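Local coordinates for protein Phthiocerol/phthiodiolone dimycocerosyl transferase (Mycobacterium tuberculosis, PDB 1Q9J) that probably transfers mycocerosic acids from mycocerosic acid synthase onto phthiocerol and related alcohols, the esterification that completes dimycocerosate lipid synthesis, at residues 328-333 with 341-346; 247-252 with 377-382; 262-267 with 309-314; 390-395 with 401-406. All blocks are in the same frame, centred on the assembly; numbering follows the deposited sequence.

Contact 1. Residues 328-333 with 341-346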
loop_
_atom_site.group_PDB
_atom_site.type_symbol
_atom_site.label_atom_id
_atom_site.label_comp_id
_atom_site.label_asym_id
_atom_site.label_seq_id
_atom_site.Cartn_x
_atom_site.Cartn_y
_atom_site.Cartn_z
ATOM N N GLY A 328 4.908 0.623 -8.219
ATOM C CA GLY A 328 3.669 0.475 -8.953
ATOM C C GLY A 328 3.753 -0.732 -9.883
ATOM O O GLY A 328 2.739 -1.362 -10.198
ATOM N N THR A 329 4.967 -1.059 -10.322
ATOM C CA THR A 329 5.188 -2.186 -11.230
ATOM C C THR A 329 4.551 -3.485 -10.728
ATOM O O THR A 329 4.323 -4.422 -11.497
ATOM C CB THR A 329 6.705 -2.444 -11.457
ATOM O OG1 THR A 329 7.320 -2.876 -10.233
ATOM C CG2 THR A 329 7.396 -1.181 -11.942
ATOM N N ALA A 330 4.270 -3.533 -9.431
ATOM C CA ALA A 330 3.657 -4.701 -8.820
ATOM C C ALA A 330 2.371 -5.090 -9.534
ATOM O O ALA A 330 2.085 -6.271 -9.683
ATOM C CB ALA A 330 3.368 -4.425 -7.352
ATOM N N PHE A 331 1.603 -4.094 -9.966
ATOM C CA PHE A 331 0.343 -4.329 -10.654
ATOM C C PHE A 331 0.532 -4.779 -12.090
ATOM O O PHE A 331 -0.421 -4.850 -12.857
ATOM C CB PHE A 331 -0.522 -3.071 -10.627
ATOM C CG PHE A 331 -1.044 -2.736 -9.271
ATOM C CD1 PHE A 331 -0.300 -1.956 -8.397
ATOM C CD2 PHE A 331 -2.267 -3.232 -8.852
ATOM C CE1 PHE A 331 -0.770 -1.674 -7.114
ATOM C CE2 PHE A 331 -2.749 -2.958 -7.574
ATOM C CZ PHE A 331 -1.997 -2.176 -6.705
ATOM N N GLU A 332 1.765 -5.075 -12.463
ATOM C CA GLU A 332 2.027 -5.539 -13.808
ATOM C C GLU A 332 2.512 -6.980 -13.745
ATOM O O GLU A 332 3.147 -7.472 -14.673
ATOM C CB GLU A 332 3.074 -4.649 -14.462
ATOM C CG GLU A 332 2.632 -3.216 -14.554
ATOM C CD GLU A 332 3.699 -2.325 -15.133
ATOM O OE1 GLU A 332 4.773 -2.205 -14.512
ATOM O OE2 GLU A 332 3.472 -1.747 -16.213
ATOM N N GLY A 333 2.210 -7.642 -12.630
ATOM C CA GLY A 333 2.605 -9.024 -12.437
ATOM C C GLY A 333 4.049 -9.311 -12.797
ATOM O O GLY A 333 4.938 -8.508 -12.503
ATOM N N LEU A 341 7.319 -13.536 -10.002
ATOM C CA LEU A 341 7.837 -12.566 -9.051
ATOM C C LEU A 341 7.012 -12.610 -7.784
ATOM O O LEU A 341 5.805 -12.848 -7.822
ATOM C CB LEU A 341 7.782 -11.149 -9.620
ATOM C CG LEU A 341 8.984 -10.617 -10.386
ATOM C CD1 LEU A 341 9.193 -11.441 -11.642
ATOM C CD2 LEU A 341 8.747 -9.158 -10.741
ATOM N N VAL A 342 7.677 -12.382 -6.660
ATOM C CA VAL A 342 7.011 -12.369 -5.371
ATOM C C VAL A 342 7.049 -10.935 -4.862
ATOM O O VAL A 342 8.124 -10.391 -4.604
ATOM C CB VAL A 342 7.726 -13.276 -4.365
ATOM C CG1 VAL A 342 6.955 -13.319 -3.055
ATOM C CG2 VAL A 342 7.872 -14.657 -4.944
ATOM N N PHE A 343 5.874 -10.320 -4.746
ATOM C CA PHE A 343 5.775 -8.950 -4.262
ATOM C C PHE A 343 5.278 -8.933 -2.840
ATOM O O PHE A 343 4.300 -9.600 -2.505
ATOM C CB PHE A 343 4.805 -8.117 -5.100
ATOM C CG PHE A 343 5.300 -7.805 -6.470
ATOM C CD1 PHE A 343 5.036 -8.663 -7.527
ATOM C CD2 PHE A 343 6.048 -6.657 -6.703
ATOM C CE1 PHE A 343 5.514 -8.385 -8.820
ATOM C CE2 PHE A 343 6.540 -6.356 -7.989
ATOM C CZ PHE A 343 6.270 -7.224 -9.049
ATOM N N CYS A 344 5.955 -8.177 -1.992
ATOM C CA CYS A 344 5.511 -8.076 -0.619
ATOM C C CYS A 344 5.712 -6.661 -0.092
ATOM O O CYS A 344 6.806 -6.104 -0.206
ATOM C CB CYS A 344 6.245 -9.090 0.257
ATOM S SG CYS A 344 5.787 -8.947 1.990
ATOM N N THR A 345 4.641 -6.085 0.459
ATOM C CA THR A 345 4.669 -4.732 1.018
ATOM C C THR A 345 4.652 -4.754 2.522
ATOM O O THR A 345 3.769 -5.342 3.136
ATOM C CB THR A 345 3.456 -3.885 0.637
ATOM O OG1 THR A 345 3.299 -3.878 -0.780
ATOM C CG2 THR A 345 3.653 -2.450 1.135
ATOM N N ASP A 346 5.627 -4.076 3.101
ATOM C CA ASP A 346 5.750 -3.981 4.538
ATOM C C ASP A 346 4.986 -2.726 4.966
ATOM O O ASP A 346 5.582 -1.758 5.438
ATOM C CB ASP A 346 7.239 -3.888 4.888
ATOM C CG ASP A 346 8.050 -5.067 4.322
ATOM O OD1 ASP A 346 8.429 -5.960 5.114
ATOM O OD2 ASP A 346 8.298 -5.108 3.090
#
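A330 and F343 mark the closest backbone approach of the two segments, 6.6 Å between their CA atoms, with G333 and L341 next at 7.2 Å from CA to CA. Residues 328-331 form the end of a 3-10 turn, held by bonds such as F331 N to G328 O and E332 N to T329 O. G333 leaves the turn with a positive phi of 47°, a backbone shape that favours glycine. Facing it, 342-345 runs as a strand, and no hydrogen bond joins the two segments. The ring of F343 makes most of the contact. Its CG stands beside the backbone N and opposite the carbonyl carbon (chi1 -70°), which sends the ring out to the turn. A330 CA lies over one face in a CH-pi contact, 3.7 Å from the F343 ring centroid and 22° off the normal. That position is displaced toward the rim, and A330 CB meets F343 CD2 at 3.5 Å. The carbonyl of G333 comes instead to the edge, its O near the ring plane and 3.7 Å from F343 CE1, where it faces ring hydrogens rather than the pi cloud. L341 CD2 adds a loose touch on G333 O at 4.2 Å. T329 OG1 is turned to H326 O. F343 also packs on F327 and L378, while F331 points the other way and meets F368 edge to face. The turn thus lies against the mixed sheet of the C-terminal half of this CoA-dependent acyltransferase-type fold, with the A330 side chain about 8 Å from that of H124, the probable proton acceptor.

Contact 2. Residues 247-252 with 377-382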
loop_
_atom_site.group_PDB
_atom_site.type_symbol
_atom_site.label_atom_id
_atom_site.label_comp_id
_atom_site.label_asym_id
_atom_site.label_seq_id
_atom_site.Cartn_x
_atom_site.Cartn_y
_atom_site.Cartn_z
ATOM N N LEU A 247 10.650 -18.707 1.372
ATOM C CA LEU A 247 10.889 -20.136 1.546
ATOM C C LEU A 247 9.691 -20.890 0.997
ATOM O O LEU A 247 9.816 -21.693 0.067
ATOM C CB LEU A 247 11.077 -20.473 3.024
ATOM C CG LEU A 247 12.418 -20.006 3.579
ATOM C CD1 LEU A 247 12.515 -20.347 5.040
ATOM C CD2 LEU A 247 13.537 -20.658 2.793
ATOM N N THR A 248 8.530 -20.604 1.583
ATOM C CA THR A 248 7.271 -21.219 1.186
ATOM C C THR A 248 7.050 -21.190 -0.324
ATOM O O THR A 248 6.566 -22.159 -0.897
ATOM C CB THR A 248 6.078 -20.520 1.857
ATOM O OG1 THR A 248 6.228 -20.572 3.282
ATOM C CG2 THR A 248 4.774 -21.200 1.454
ATOM N N GLU A 249 7.404 -20.086 -0.972
ATOM C CA GLU A 249 7.211 -20.000 -2.409
ATOM C C GLU A 249 7.944 -21.121 -3.115
ATOM O O GLU A 249 7.442 -21.679 -4.087
ATOM C CB GLU A 249 7.698 -18.655 -2.943
ATOM C CG GLU A 249 6.690 -17.526 -2.810
ATOM C CD GLU A 249 5.413 -17.783 -3.598
ATOM O OE1 GLU A 249 5.512 -18.183 -4.780
ATOM O OE2 GLU A 249 4.316 -17.570 -3.038
ATOM N N TRP A 250 9.129 -21.460 -2.622
ATOM C CA TRP A 250 9.917 -22.521 -3.241
ATOM C C TRP A 250 9.308 -23.900 -2.978
ATOM O O TRP A 250 9.214 -24.726 -3.889
ATOM C CB TRP A 250 11.356 -22.472 -2.726
ATOM C CG TRP A 250 12.273 -23.396 -3.459
ATOM C CD1 TRP A 250 12.601 -23.354 -4.787
ATOM C CD2 TRP A 250 12.990 -24.503 -2.904
ATOM N NE1 TRP A 250 13.471 -24.375 -5.093
ATOM C CE2 TRP A 250 13.716 -25.103 -3.959
ATOM C CE3 TRP A 250 13.060 -25.068 -1.624
ATOM C CZ2 TRP A 250 14.538 -26.210 -3.764
ATOM C CZ3 TRP A 250 13.873 -26.171 -1.428
ATOM C CH2 TRP A 250 14.593 -26.743 -2.501
ATOM N N GLN A 251 8.895 -24.131 -1.730
ATOM C CA GLN A 251 8.280 -25.392 -1.310
ATOM C C GLN A 251 7.013 -25.741 -2.087
ATOM O O GLN A 251 6.617 -26.904 -2.143
ATOM C CB GLN A 251 7.933 -25.335 0.181
ATOM C CG GLN A 251 9.127 -25.426 1.099
ATOM C CD GLN A 251 9.551 -26.854 1.351
ATOM O OE1 GLN A 251 8.872 -27.597 2.057
ATOM N NE2 GLN A 251 10.673 -27.252 0.766
ATOM N N LEU A 252 6.377 -24.736 -2.677
ATOM C CA LEU A 252 5.151 -24.963 -3.428
ATOM C C LEU A 252 5.320 -24.764 -4.925
ATOM O O LEU A 252 4.430 -25.106 -5.696
ATOM C CB LEU A 252 4.032 -24.055 -2.903
ATOM C CG LEU A 252 3.507 -24.349 -1.492
ATOM C CD1 LEU A 252 2.465 -23.309 -1.106
ATOM C CD2 LEU A 252 2.904 -25.751 -1.442
ATOM N N ASP A 377 -0.392 -10.338 -7.849
ATOM C CA ASP A 377 -0.055 -11.379 -6.893
ATOM C C ASP A 377 0.793 -10.667 -5.841
ATOM O O ASP A 377 1.969 -10.402 -6.069
ATOM C CB ASP A 377 0.756 -12.487 -7.560
ATOM C CG ASP A 377 0.464 -13.836 -6.967
ATOM O OD1 ASP A 377 0.334 -13.903 -5.717
ATOM O OD2 ASP A 377 0.363 -14.818 -7.746
ATOM N N LEU A 378 0.208 -10.357 -4.690
ATOM C CA LEU A 378 0.964 -9.638 -3.679
ATOM C C LEU A 378 0.777 -10.080 -2.228
ATOM O O LEU A 378 -0.328 -10.419 -1.816
ATOM C CB LEU A 378 0.653 -8.141 -3.799
ATOM C CG LEU A 378 1.208 -7.201 -2.716
ATOM C CD1 LEU A 378 2.410 -6.431 -3.231
ATOM C CD2 LEU A 378 0.120 -6.254 -2.296
ATOM N N TYR A 379 1.869 -10.076 -1.457
ATOM C CA TYR A 379 1.832 -10.441 -0.037
ATOM C C TYR A 379 1.941 -9.134 0.763
ATOM O O TYR A 379 2.370 -8.110 0.237
ATOM C CB TYR A 379 3.006 -11.359 0.338
ATOM C CG TYR A 379 2.882 -12.800 -0.119
ATOM C CD1 TYR A 379 3.433 -13.220 -1.329
ATOM C CD2 TYR A 379 2.212 -13.745 0.666
ATOM C CE1 TYR A 379 3.324 -14.540 -1.746
ATOM C CE2 TYR A 379 2.094 -15.069 0.258
ATOM C CZ TYR A 379 2.656 -15.463 -0.950
ATOM O OH TYR A 379 2.561 -16.777 -1.361
ATOM N N SER A 380 1.567 -9.169 2.034
ATOM C CA SER A 380 1.622 -7.972 2.848
ATOM C C SER A 380 1.526 -8.324 4.325
ATOM O O SER A 380 0.967 -9.352 4.675
ATOM C CB SER A 380 0.476 -7.048 2.441
ATOM O OG SER A 380 -0.166 -6.467 3.581
ATOM N N CYS A 381 2.068 -7.484 5.198
ATOM C CA CYS A 381 1.993 -7.792 6.618
ATOM C C CYS A 381 1.885 -6.525 7.439
ATOM O O CYS A 381 2.149 -5.442 6.934
ATOM C CB CYS A 381 3.224 -8.599 7.055
ATOM S SG CYS A 381 4.801 -7.767 6.796
ATOM N N ALA A 382 1.482 -6.665 8.697
ATOM C CA ALA A 382 1.351 -5.536 9.606
ATOM C C ALA A 382 1.051 -6.047 11.012
ATOM O O ALA A 382 0.452 -7.113 11.194
ATOM C CB ALA A 382 0.251 -4.594 9.139
#
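E249 and Y379 both set CG beside the backbone N, opposite the carbonyl carbon. In Y379 this rotation (chi1 -75°) sends the ring away from the strand toward the helix. The E249 chain then bends at chi2 (-62°), so that the carboxylate comes forward to meet the phenol. The two groups approach from opposite directions and close a gap that the backbones leave wide, 11.2 Å between the CA atoms of E249 and Y379. Y379 OH donates to E249 OE2 over 2.6 Å, arriving nearly in line with the C-O bond. OE2 lies at the ring edge, near its plane and 3.4 Å from Y379 CE1, while the carboxylate plane is turned 70° from the ring. Helix 237-253 is thereby tied to strand 378-384, one of the middle strands of the six-stranded mixed sheet on which it packs, in the C-terminal of the two related domains of this acyltransferase. The phenol oxygen has a second hydrogen-bond partner in S402 OG of helix 399-412, and therefore connects two helices with the strand. On the carboxylate, OE1 forms a salt bridge with R253, one helical turn further on, so both E249 oxygens are engaged. D377 OD1 stands 6.0 Å from E249 OE2; this like charge would tend to raise the carboxylate's pKa, whereas R253 would work the other way. V342, from the neighbouring strand, lies against both E249 and Y379. T248, on the same helix, touches A405 and I406.

Contact 3. Residues 262-267 with 309-314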
loop_
_atom_site.group_PDB
_atom_site.type_symbol
_atom_site.label_atom_id
_atom_site.label_comp_id
_atom_site.label_asym_id
_atom_site.label_seq_id
_atom_site.Cartn_x
_atom_site.Cartn_y
_atom_site.Cartn_z
ATOM N N TYR A 262 12.420 -11.452 -6.004
ATOM C CA TYR A 262 11.656 -10.762 -4.975
ATOM C C TYR A 262 11.689 -9.244 -5.155
ATOM O O TYR A 262 12.682 -8.682 -5.619
ATOM C CB TYR A 262 12.200 -11.160 -3.599
ATOM C CG TYR A 262 11.499 -10.534 -2.416
ATOM C CD1 TYR A 262 10.113 -10.413 -2.374
ATOM C CD2 TYR A 262 12.226 -10.110 -1.309
ATOM C CE1 TYR A 262 9.474 -9.881 -1.249
ATOM C CE2 TYR A 262 11.599 -9.584 -0.186
ATOM C CZ TYR A 262 10.229 -9.469 -0.157
ATOM O OH TYR A 262 9.628 -8.921 0.961
ATOM N N VAL A 263 10.587 -8.583 -4.818
ATOM C CA VAL A 263 10.516 -7.133 -4.940
ATOM C C VAL A 263 9.642 -6.546 -3.841
ATOM O O VAL A 263 8.569 -7.068 -3.540
ATOM C CB VAL A 263 9.929 -6.692 -6.297
ATOM C CG1 VAL A 263 9.957 -5.174 -6.387
ATOM C CG2 VAL A 263 10.700 -7.308 -7.446
ATOM N N TYR A 264 10.116 -5.472 -3.226
ATOM C CA TYR A 264 9.346 -4.811 -2.181
ATOM C C TYR A 264 9.543 -3.303 -2.283
ATOM O O TYR A 264 10.491 -2.820 -2.926
ATOM C CB TYR A 264 9.716 -5.329 -0.781
ATOM C CG TYR A 264 11.184 -5.269 -0.447
ATOM C CD1 TYR A 264 11.647 -4.497 0.612
ATOM C CD2 TYR A 264 12.113 -5.980 -1.194
ATOM C CE1 TYR A 264 12.999 -4.432 0.915
ATOM C CE2 TYR A 264 13.467 -5.926 -0.899
ATOM C CZ TYR A 264 13.907 -5.148 0.156
ATOM O OH TYR A 264 15.257 -5.087 0.431
ATOM N N PRO A 265 8.645 -2.539 -1.650
ATOM C CA PRO A 265 8.700 -1.077 -1.675
ATOM C C PRO A 265 9.761 -0.425 -0.787
ATOM O O PRO A 265 10.139 -0.979 0.242
ATOM C CB PRO A 265 7.290 -0.696 -1.249
ATOM C CG PRO A 265 6.978 -1.748 -0.213
ATOM C CD PRO A 265 7.487 -3.015 -0.865
ATOM N N VAL A 266 10.253 0.741 -1.208
ATOM C CA VAL A 266 11.219 1.526 -0.430
ATOM C C VAL A 266 10.828 2.991 -0.561
ATOM O O VAL A 266 10.981 3.594 -1.632
ATOM C CB VAL A 266 12.695 1.375 -0.910
ATOM C CG1 VAL A 266 13.587 2.319 -0.098
ATOM C CG2 VAL A 266 13.179 -0.055 -0.725
ATOM N N ASP A 267 10.321 3.554 0.531
ATOM C CA ASP A 267 9.892 4.948 0.538
ATOM C C ASP A 267 11.094 5.887 0.388
ATOM O O ASP A 267 11.862 6.101 1.321
ATOM C CB ASP A 267 9.137 5.275 1.840
ATOM C CG ASP A 267 8.193 6.463 1.691
ATOM O OD1 ASP A 267 8.328 7.222 0.698
ATOM O OD2 ASP A 267 7.321 6.649 2.568
ATOM N N ALA A 309 20.818 -6.937 3.857
ATOM C CA ALA A 309 22.114 -6.391 3.507
ATOM C C ALA A 309 22.077 -5.857 2.096
ATOM O O ALA A 309 22.485 -4.727 1.852
ATOM C CB ALA A 309 23.193 -7.459 3.650
ATOM N N THR A 310 21.562 -6.650 1.163
ATOM C CA THR A 310 21.495 -6.204 -0.235
ATOM C C THR A 310 20.836 -4.814 -0.389
ATOM O O THR A 310 21.244 -4.019 -1.226
ATOM C CB THR A 310 20.729 -7.217 -1.122
ATOM O OG1 THR A 310 21.354 -8.509 -1.049
ATOM C CG2 THR A 310 20.741 -6.755 -2.572
ATOM N N LEU A 311 19.821 -4.543 0.422
ATOM C CA LEU A 311 19.146 -3.275 0.369
ATOM C C LEU A 311 20.151 -2.178 0.627
ATOM O O LEU A 311 20.315 -1.244 -0.163
ATOM C CB LEU A 311 18.062 -3.217 1.427
ATOM C CG LEU A 311 17.283 -1.889 1.423
ATOM C CD1 LEU A 311 16.790 -1.567 0.010
ATOM C CD2 LEU A 311 16.124 -1.965 2.398
ATOM N N ARG A 312 20.819 -2.294 1.762
ATOM C CA ARG A 312 21.836 -1.329 2.155
ATOM C C ARG A 312 22.886 -1.136 1.059
ATOM O O ARG A 312 23.341 -0.017 0.828
ATOM C CB ARG A 312 22.493 -1.786 3.462
ATOM C CG ARG A 312 21.539 -1.728 4.629
ATOM C CD ARG A 312 22.178 -2.172 5.933
ATOM N NE ARG A 312 21.324 -1.787 7.057
ATOM C CZ ARG A 312 20.947 -2.603 8.036
ATOM N NH1 ARG A 312 21.350 -3.871 8.039
ATOM N NH2 ARG A 312 20.157 -2.148 9.004
ATOM N N ALA A 313 23.265 -2.208 0.370
ATOM C CA ALA A 313 24.259 -2.061 -0.686
ATOM C C ALA A 313 23.692 -1.216 -1.823
ATOM O O ALA A 313 24.386 -0.371 -2.394
ATOM C CB ALA A 313 24.678 -3.421 -1.213
ATOM N N ASP A 314 22.426 -1.455 -2.149
ATOM C CA ASP A 314 21.779 -0.723 -3.226
ATOM C C ASP A 314 21.627 0.748 -2.879
ATOM O O ASP A 314 21.878 1.625 -3.715
ATOM C CB ASP A 314 20.422 -1.350 -3.551
ATOM C CG ASP A 314 20.562 -2.693 -4.231
ATOM O OD1 ASP A 314 21.609 -2.887 -4.901
ATOM O OD2 ASP A 314 19.640 -3.546 -4.109
#
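V266 and L311 are the nearest backbone points of strand 262-267 and helix 309-314, their CA atoms 9.3 Å apart, and side chains alone bridge that distance. L311 is the one helix residue that touches the strand. Its CG lies opposite the backbone N (chi1 -179°), extending both methyls toward Y264 and V266. Y264 brings its phenol end: OH rests on L311 CB at 3.5 Å, and L311 CD2 sits at the ring edge, near the plane, 4.2 Å from CE1 of Y264. The other methyl, L311 CD1, meets V266 CG2 at 4.0 Å as the two side chains slide past each other in opposite directions. No hydrogen bond crosses this small, near-surface contact, apolar but for the phenol oxygen. R312, next to L311, does not touch the strand; by similarity it matters for recognition of the acyl carrier domain of mycocerosic acid synthase. Strand 260-267 lies in the sheet between 342-345 and the outermost strand 285-292, whose A288 is touched by both Y264 and V266. T310 rests on Y290 of the same strand, so helix 300-317 lies against this edge of the sheet; L311 also packs on I320 of helix 319-322.

Contact 4. Residues 390-395 with 401-406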
loop_
_atom_site.group_PDB
_atom_site.type_symbol
_atom_site.label_atom_id
_atom_site.label_comp_id
_atom_site.label_asym_id
_atom_site.label_seq_id
_atom_site.Cartn_x
_atom_site.Cartn_y
_atom_site.Cartn_z
ATOM N N ILE A 390 -0.723 -11.498 8.309
ATOM C CA ILE A 390 -0.242 -11.854 6.984
ATOM C C ILE A 390 -1.415 -11.697 6.019
ATOM O O ILE A 390 -2.568 -11.910 6.400
ATOM C CB ILE A 390 0.219 -13.317 6.931
ATOM C CG1 ILE A 390 1.385 -13.541 7.883
ATOM C CG2 ILE A 390 0.644 -13.676 5.529
ATOM C CD1 ILE A 390 1.793 -15.003 7.964
ATOM N N GLU A 391 -1.107 -11.337 4.776
ATOM C CA GLU A 391 -2.122 -11.159 3.747
ATOM C C GLU A 391 -1.633 -11.523 2.356
ATOM O O GLU A 391 -0.457 -11.375 2.028
ATOM C CB GLU A 391 -2.621 -9.717 3.722
ATOM C CG GLU A 391 -3.452 -9.326 4.912
ATOM C CD GLU A 391 -4.173 -8.014 4.690
ATOM O OE1 GLU A 391 -4.844 -7.527 5.621
ATOM O OE2 GLU A 391 -4.059 -7.465 3.575
ATOM N N HIS A 392 -2.558 -11.999 1.539
ATOM C CA HIS A 392 -2.253 -12.363 0.173
ATOM C C HIS A 392 -3.410 -11.731 -0.611
ATOM O O HIS A 392 -4.589 -11.967 -0.315
ATOM C CB HIS A 392 -2.237 -13.880 0.033
ATOM C CG HIS A 392 -1.427 -14.376 -1.128
ATOM N ND1 HIS A 392 -1.107 -13.583 -2.211
ATOM C CD2 HIS A 392 -0.941 -15.607 -1.407
ATOM C CE1 HIS A 392 -0.464 -14.310 -3.111
ATOM N NE2 HIS A 392 -0.352 -15.540 -2.649
ATOM N N HIS A 393 -3.037 -10.895 -1.575
ATOM C CA HIS A 393 -3.957 -10.154 -2.415
ATOM C C HIS A 393 -3.899 -10.682 -3.818
ATOM O O HIS A 393 -2.858 -11.171 -4.246
ATOM C CB HIS A 393 -3.563 -8.684 -2.464
ATOM C CG HIS A 393 -3.648 -7.991 -1.146
ATOM N ND1 HIS A 393 -4.716 -7.195 -0.794
ATOM C CD2 HIS A 393 -2.799 -7.970 -0.093
ATOM C CE1 HIS A 393 -4.518 -6.709 0.418
ATOM N NE2 HIS A 393 -3.361 -7.166 0.865
ATOM N N GLY A 394 -5.008 -10.574 -4.546
ATOM C CA GLY A 394 -5.016 -11.033 -5.923
ATOM C C GLY A 394 -5.816 -12.275 -6.224
ATOM O O GLY A 394 -6.060 -13.111 -5.353
ATOM N N HIS A 395 -6.217 -12.383 -7.485
ATOM C CA HIS A 395 -6.996 -13.521 -7.971
ATOM C C HIS A 395 -6.083 -14.737 -8.117
ATOM O O HIS A 395 -5.417 -14.908 -9.139
ATOM C CB HIS A 395 -7.612 -13.192 -9.334
ATOM C CG HIS A 395 -8.505 -11.989 -9.325
ATOM N ND1 HIS A 395 -9.708 -11.956 -8.652
ATOM C CD2 HIS A 395 -8.376 -10.781 -9.921
ATOM C CE1 HIS A 395 -10.283 -10.779 -8.837
ATOM N NE2 HIS A 395 -9.494 -10.048 -9.604
ATOM N N LYS A 401 -3.549 -20.917 0.930
ATOM C CA LYS A 401 -2.616 -22.041 0.877
ATOM C C LYS A 401 -1.249 -21.620 1.403
ATOM O O LYS A 401 -0.822 -22.045 2.478
ATOM C CB LYS A 401 -2.482 -22.553 -0.563
ATOM C CG LYS A 401 -1.638 -23.812 -0.699
ATOM C CD LYS A 401 -1.682 -24.340 -2.120
ATOM C CE LYS A 401 -0.846 -25.598 -2.285
ATOM N NZ LYS A 401 -0.891 -26.085 -3.696
ATOM N N SER A 402 -0.573 -20.781 0.631
ATOM C CA SER A 402 0.740 -20.269 0.990
ATOM C C SER A 402 0.712 -19.490 2.301
ATOM O O SER A 402 1.634 -19.583 3.105
ATOM C CB SER A 402 1.237 -19.360 -0.125
ATOM O OG SER A 402 0.208 -18.450 -0.484
ATOM N N LEU A 403 -0.352 -18.721 2.507
ATOM C CA LEU A 403 -0.492 -17.914 3.716
ATOM C C LEU A 403 -0.489 -18.767 4.969
ATOM O O LEU A 403 -0.039 -18.332 6.028
ATOM C CB LEU A 403 -1.789 -17.107 3.677
ATOM C CG LEU A 403 -1.676 -15.674 4.172
ATOM C CD1 LEU A 403 -1.004 -14.852 3.090
ATOM C CD2 LEU A 403 -3.045 -15.109 4.491
ATOM N N GLU A 404 -1.013 -19.980 4.861
ATOM C CA GLU A 404 -1.044 -20.871 6.011
ATOM C C GLU A 404 0.328 -21.520 6.184
ATOM O O GLU A 404 0.810 -21.674 7.304
ATOM C CB GLU A 404 -2.124 -21.937 5.832
ATOM C CG GLU A 404 -2.375 -22.737 7.097
ATOM C CD GLU A 404 -2.709 -21.850 8.279
ATOM O OE1 GLU A 404 -3.769 -21.182 8.242
ATOM O OE2 GLU A 404 -1.908 -21.816 9.245
ATOM N N ALA A 405 0.951 -21.895 5.067
ATOM C CA ALA A 405 2.283 -22.500 5.084
ATOM C C ALA A 405 3.225 -21.524 5.772
ATOM O O ALA A 405 4.037 -21.903 6.615
ATOM C CB ALA A 405 2.759 -22.763 3.660
ATOM N N ILE A 406 3.090 -20.260 5.389
ATOM C CA ILE A 406 3.877 -19.170 5.934
ATOM C C ILE A 406 3.457 -18.951 7.382
ATOM O O ILE A 406 4.278 -18.636 8.244
ATOM C CB ILE A 406 3.615 -17.884 5.131
ATOM C CG1 ILE A 406 4.041 -18.100 3.676
ATOM C CG2 ILE A 406 4.344 -16.707 5.754
ATOM C CD1 ILE A 406 3.687 -16.965 2.757
#
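L403 reaches into the strand beside I390 and H392, its CD1 3.4 Å from H392 CB and its CD2 3.8 Å from I390 O. I390 CG2 lies beside the same leucine, but the modelled separation is too short to be trusted. Further along the helix I406 CG2 meets I390 CD1 at 3.8 Å, the two isoleucines crossing at a slant. At the other end H392 holds its CG opposite the backbone N (chi1 -157°), and S402 OG comes to the edge of its imidazole, near the plane and 3.2 Å from CD2. These side chains meet because strand 390-393 and helix 401-406 run nearly antiparallel, at 160°, with their axes 8.5 Å apart. I390 and H392 point to the helix, and E391 lies on the other face of the strand. There E391 forms a salt bridge with R215, and its OE2 accepts a weak, bent bond from H393 NE2 at 2.8 Å. In the second shell, L378 O is hydrogen-bonded to H392 ND1. Y379, which also holds S402 OG, stacks on H392, consistent with one tyrosine placing both groups. Strand 213-216 flanks the other side, with T214 and L216 against L403. The contact therefore divides into a hydrocarbon part around L403, I390 and I406 and a polar end at H392. With a carbonyl as partner, ND1 of H392 probably carries a proton in the modelled ring orientation. S402 OG, at the imidazole edge, has its hydrogen bond with Y379, and none crosses between strand and helix here.

How the contacts relate
All four contacts reach the six-stranded mixed sheet. Contact 2 and contact 4 are closest, centres 6 Å apart: their strands are neighbours, joined by L378 O to H393 N (2.8 Å) and probably S380 N to E391 O (3.0 Å). Strand 342-345 of contact 1 lies between the strands of contacts 2 and 3, bonded through F343 O to Y379 N (2.7 Å) and C344 N to V263 O (3.2 Å). Contacts 3 and 4 are far apart, about 22 Å between centres. Contacts 1 and 3 approach the probable active site: the V266 side chain is about 10 Å from that of D128, the A330 side chain about 11 Å. Contacts 2 and 4 lie away from it.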